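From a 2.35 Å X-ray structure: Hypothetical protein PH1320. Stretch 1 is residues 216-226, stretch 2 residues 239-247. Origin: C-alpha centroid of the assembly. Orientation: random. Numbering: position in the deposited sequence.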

# COMPACT_ATOMS: atom_id res chain seq x y z
N TYR A 216 0.48 15.04 15.27
CA TYR A 216 0.69 15.57 13.93
C TYR A 216 1.87 14.85 13.32
O TYR A 216 2.93 14.77 13.93
N GLN A 217 1.66 14.30 12.13
CA GLN A 217 2.73 13.59 11.46
C GLN A 217 3.56 14.54 10.56
O GLN A 217 3.00 15.38 9.87
N ILE A 218 4.88 14.39 10.59
CA ILE A 218 5.76 15.22 9.78
C ILE A 218 6.67 14.33 8.91
O ILE A 218 7.30 13.41 9.43
N ILE A 219 6.72 14.59 7.61
CA ILE A 219 7.60 13.83 6.72
C ILE A 219 8.33 14.78 5.79
O ILE A 219 7.85 15.86 5.48
N ASP A 220 9.53 14.39 5.37
CA ASP A 220 10.26 15.21 4.40
C ASP A 220 10.24 14.44 3.08
O ASP A 220 9.88 13.26 3.04
N THR A 221 10.64 15.10 2.00
CA THR A 221 10.55 14.45 0.71
C THR A 221 11.81 14.33 -0.13
O THR A 221 11.78 14.54 -1.34
N PRO A 222 12.94 13.97 0.50
CA PRO A 222 14.15 13.86 -0.33
C PRO A 222 13.92 12.87 -1.48
O PRO A 222 13.33 11.81 -1.29
N GLY A 223 14.37 13.24 -2.67
CA GLY A 223 14.20 12.38 -3.81
C GLY A 223 12.81 12.41 -4.41
O GLY A 223 12.57 11.75 -5.42
N LEU A 224 11.91 13.17 -3.81
CA LEU A 224 10.54 13.25 -4.29
C LEU A 224 10.10 14.68 -4.66
O LEU A 224 9.66 14.95 -5.79
N LEU A 225 10.21 15.61 -3.72
CA LEU A 225 9.81 16.98 -3.99
C LEU A 225 10.98 17.93 -3.91
O LEU A 225 10.83 19.09 -3.52
N ASP A 226 12.15 17.43 -4.30
CA ASP A 226 13.38 18.20 -4.27
C ASP A 226 13.98 18.33 -5.66
O ASP A 226 15.17 18.62 -5.81
N ALA A 239 4.13 8.07 -8.19
CA ALA A 239 4.60 7.78 -6.84
C ALA A 239 4.77 9.05 -6.01
O ALA A 239 4.50 9.08 -4.80
N ILE A 240 5.24 10.10 -6.68
CA ILE A 240 5.46 11.40 -6.06
C ILE A 240 4.12 12.06 -5.80
O ILE A 240 3.85 12.53 -4.70
N LEU A 241 3.28 12.08 -6.83
CA LEU A 241 1.98 12.71 -6.69
C LEU A 241 1.04 12.01 -5.73
O LEU A 241 -0.00 12.56 -5.37
N ALA A 242 1.41 10.80 -5.31
CA ALA A 242 0.60 10.05 -4.36
C ALA A 242 0.54 10.83 -3.04
O ALA A 242 -0.41 10.68 -2.26
N LEU A 243 1.55 11.66 -2.79
CA LEU A 243 1.61 12.46 -1.56
C LEU A 243 0.37 13.34 -1.39
O LEU A 243 0.07 13.78 -0.29
N ARG A 244 -0.38 13.55 -2.48
CA ARG A 244 -1.61 14.34 -2.44
C ARG A 244 -2.62 13.68 -1.50
O ARG A 244 -3.44 14.37 -0.89
N TYR A 245 -2.56 12.36 -1.42
CA TYR A 245 -3.48 11.60 -0.58
C TYR A 245 -3.02 11.38 0.86
O TYR A 245 -3.78 10.87 1.68
N LEU A 246 -1.79 11.77 1.16
CA LEU A 246 -1.22 11.64 2.50
C LEU A 246 -1.14 13.01 3.19
O LEU A 246 -1.64 13.19 4.30
N GLY A 247 -0.50 13.96 2.51
CA GLY A 247 -0.34 15.29 3.06
C GLY A 247 -1.58 16.14 3.22
O GLY A 247 -2.47 16.13 2.38

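The contact between the two stretches is apolar. It buries 353 Å², both sides summed, and no hydrogen bond crosses it. The strand 216-220 and the loop after it supply one side. The other side is stretch 2, which begins in a helix.

Leu243 lies at the centre of the packing and touches four residues. Its CA-to-CB bond points toward stretch 1, and its rotamer is m, t. Leu243 CD1 lies 3.8 Å from Leu225 CD1 and 3.8 Å from Thr221 CG2. The same Leu243 CD1 is 4.4 Å from Leu224 CD1, a looser approach. Its other methyl, Leu243 CD2, is 4.4 Å from Ile219 CD1.

Ile240 (m, t) starts out sideways but packs against two leucines. Ile240 CG2 is 3.8 Å from Leu225 CD2, and Ile240 CG1 is 4.1 Å from Leu224 CD2. Leu224 and Leu225 are both m, t. Leu224 points toward stretch 2. Leu225 leaves its backbone sideways, yet its end comes nearer, so its two methyls reach Ile240 and Leu243.

Leu246 (t, p) points toward the strand. Leu246 CD2 is 3.8 Å from CD1 of Ile219, which is p, t and also points in. Gln217 points in next to it, two residues earlier on the strand, and meets the Leu246 side chain. Ile218 lies between these two in sequence and is out of reach, as expected for strand alternation.

One backbone atom also takes part: Leu224 O is 3.6 Å from Ile240 CG2, a van der Waals approach.

No polar group bonds across the contact; the Asp220 carboxylate and Thr221 OG1 are hydrogen-bonded elsewhere in the structure. Gly223 N donates to Asp226 OD1 at 2.7 Å, nearly straight at 172°, which ties the loop together. Thr221 turns its methyl to Leu243.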

# COMPACT_ATOMS: atom_id res chain seq x y z
CB TYR A 216 0.98 17.06 13.96
CG TYR A 216 -0.17 17.87 14.48
CD1 TYR A 216 -0.32 18.09 15.84
CD2 TYR A 216 -1.14 18.37 13.61
CE1 TYR A 216 -1.42 18.78 16.33
CE2 TYR A 216 -2.23 19.06 14.09
CZ TYR A 216 -2.36 19.26 15.46
OH TYR A 216 -3.45 19.94 15.97
CB GLN A 217 2.14 12.44 10.63
CG GLN A 217 3.19 11.48 10.11
CD GLN A 217 2.58 10.32 9.36
OE1 GLN A 217 1.86 10.49 8.38
NE2 GLN A 217 2.88 9.11 9.83
CB ILE A 218 6.72 16.10 10.65
CG1 ILE A 218 5.98 16.71 11.85
CG2 ILE A 218 7.31 17.20 9.79
CD1 ILE A 218 4.87 17.68 11.48
CB ILE A 219 6.83 12.82 5.82
CG1 ILE A 219 5.96 13.56 4.82
CG2 ILE A 219 5.98 11.89 6.65
CD1 ILE A 219 5.31 12.66 3.78
CB ASP A 220 11.68 15.55 4.86
CG ASP A 220 12.53 14.34 5.15
OD1 ASP A 220 12.04 13.19 5.06
OD2 ASP A 220 13.71 14.56 5.48
CB THR A 221 9.48 15.17 -0.11
OG1 THR A 221 9.82 16.56 -0.22
CG2 THR A 221 8.13 15.04 0.59
CB PRO A 222 15.20 13.36 0.66
CG PRO A 222 14.38 12.45 1.57
CD PRO A 222 13.10 13.27 1.78
CB LEU A 224 9.58 12.67 -3.23
CG LEU A 224 9.83 11.21 -2.77
CD1 LEU A 224 8.86 10.83 -1.64
CD2 LEU A 224 9.68 10.22 -3.94
CB LEU A 225 8.70 17.40 -3.02
CG LEU A 225 7.36 16.69 -3.25
CD1 LEU A 225 6.36 17.15 -2.22
CD2 LEU A 225 6.85 17.00 -4.66
CB ASP A 226 14.40 17.54 -3.34
CG ASP A 226 14.79 16.16 -3.80
OD1 ASP A 226 15.66 15.53 -3.15
OD2 ASP A 226 14.23 15.71 -4.81
CB ALA A 239 5.92 7.03 -6.89
CB ILE A 240 6.29 12.33 -6.98
CG1 ILE A 240 7.71 11.79 -7.13
CG2 ILE A 240 6.29 13.75 -6.45
CD1 ILE A 240 8.44 12.40 -8.32
CB LEU A 241 1.31 12.86 -8.06
CG LEU A 241 2.04 13.74 -9.07
CD1 LEU A 241 1.18 13.88 -10.32
CD2 LEU A 241 2.31 15.11 -8.47
CB ALA A 242 1.21 8.66 -4.13
CB LEU A 243 2.89 13.33 -1.54
CG LEU A 243 4.23 12.56 -1.58
CD1 LEU A 243 5.41 13.52 -1.61
CD2 LEU A 243 4.34 11.65 -0.38
CB ARG A 244 -2.29 14.41 -3.82
CG ARG A 244 -1.50 15.06 -4.94
CD ARG A 244 -2.32 15.07 -6.23
NE ARG A 244 -1.57 15.59 -7.38
CZ ARG A 244 -2.05 15.69 -8.61
NH1 ARG A 244 -3.29 15.31 -8.88
NH2 ARG A 244 -1.28 16.17 -9.59
CB TYR A 245 -3.77 10.26 -1.24
CG TYR A 245 -4.31 10.42 -2.64
CD1 TYR A 245 -3.72 9.78 -3.71
CD2 TYR A 245 -5.42 11.23 -2.88
CE1 TYR A 245 -4.22 9.92 -5.00
CE2 TYR A 245 -5.93 11.38 -4.16
CZ TYR A 245 -5.33 10.72 -5.21
OH TYR A 245 -5.85 10.87 -6.48
CB LEU A 246 0.17 11.04 2.41
CG LEU A 246 0.96 10.88 3.70
CD1 LEU A 246 0.27 9.93 4.66
CD2 LEU A 246 2.32 10.33 3.32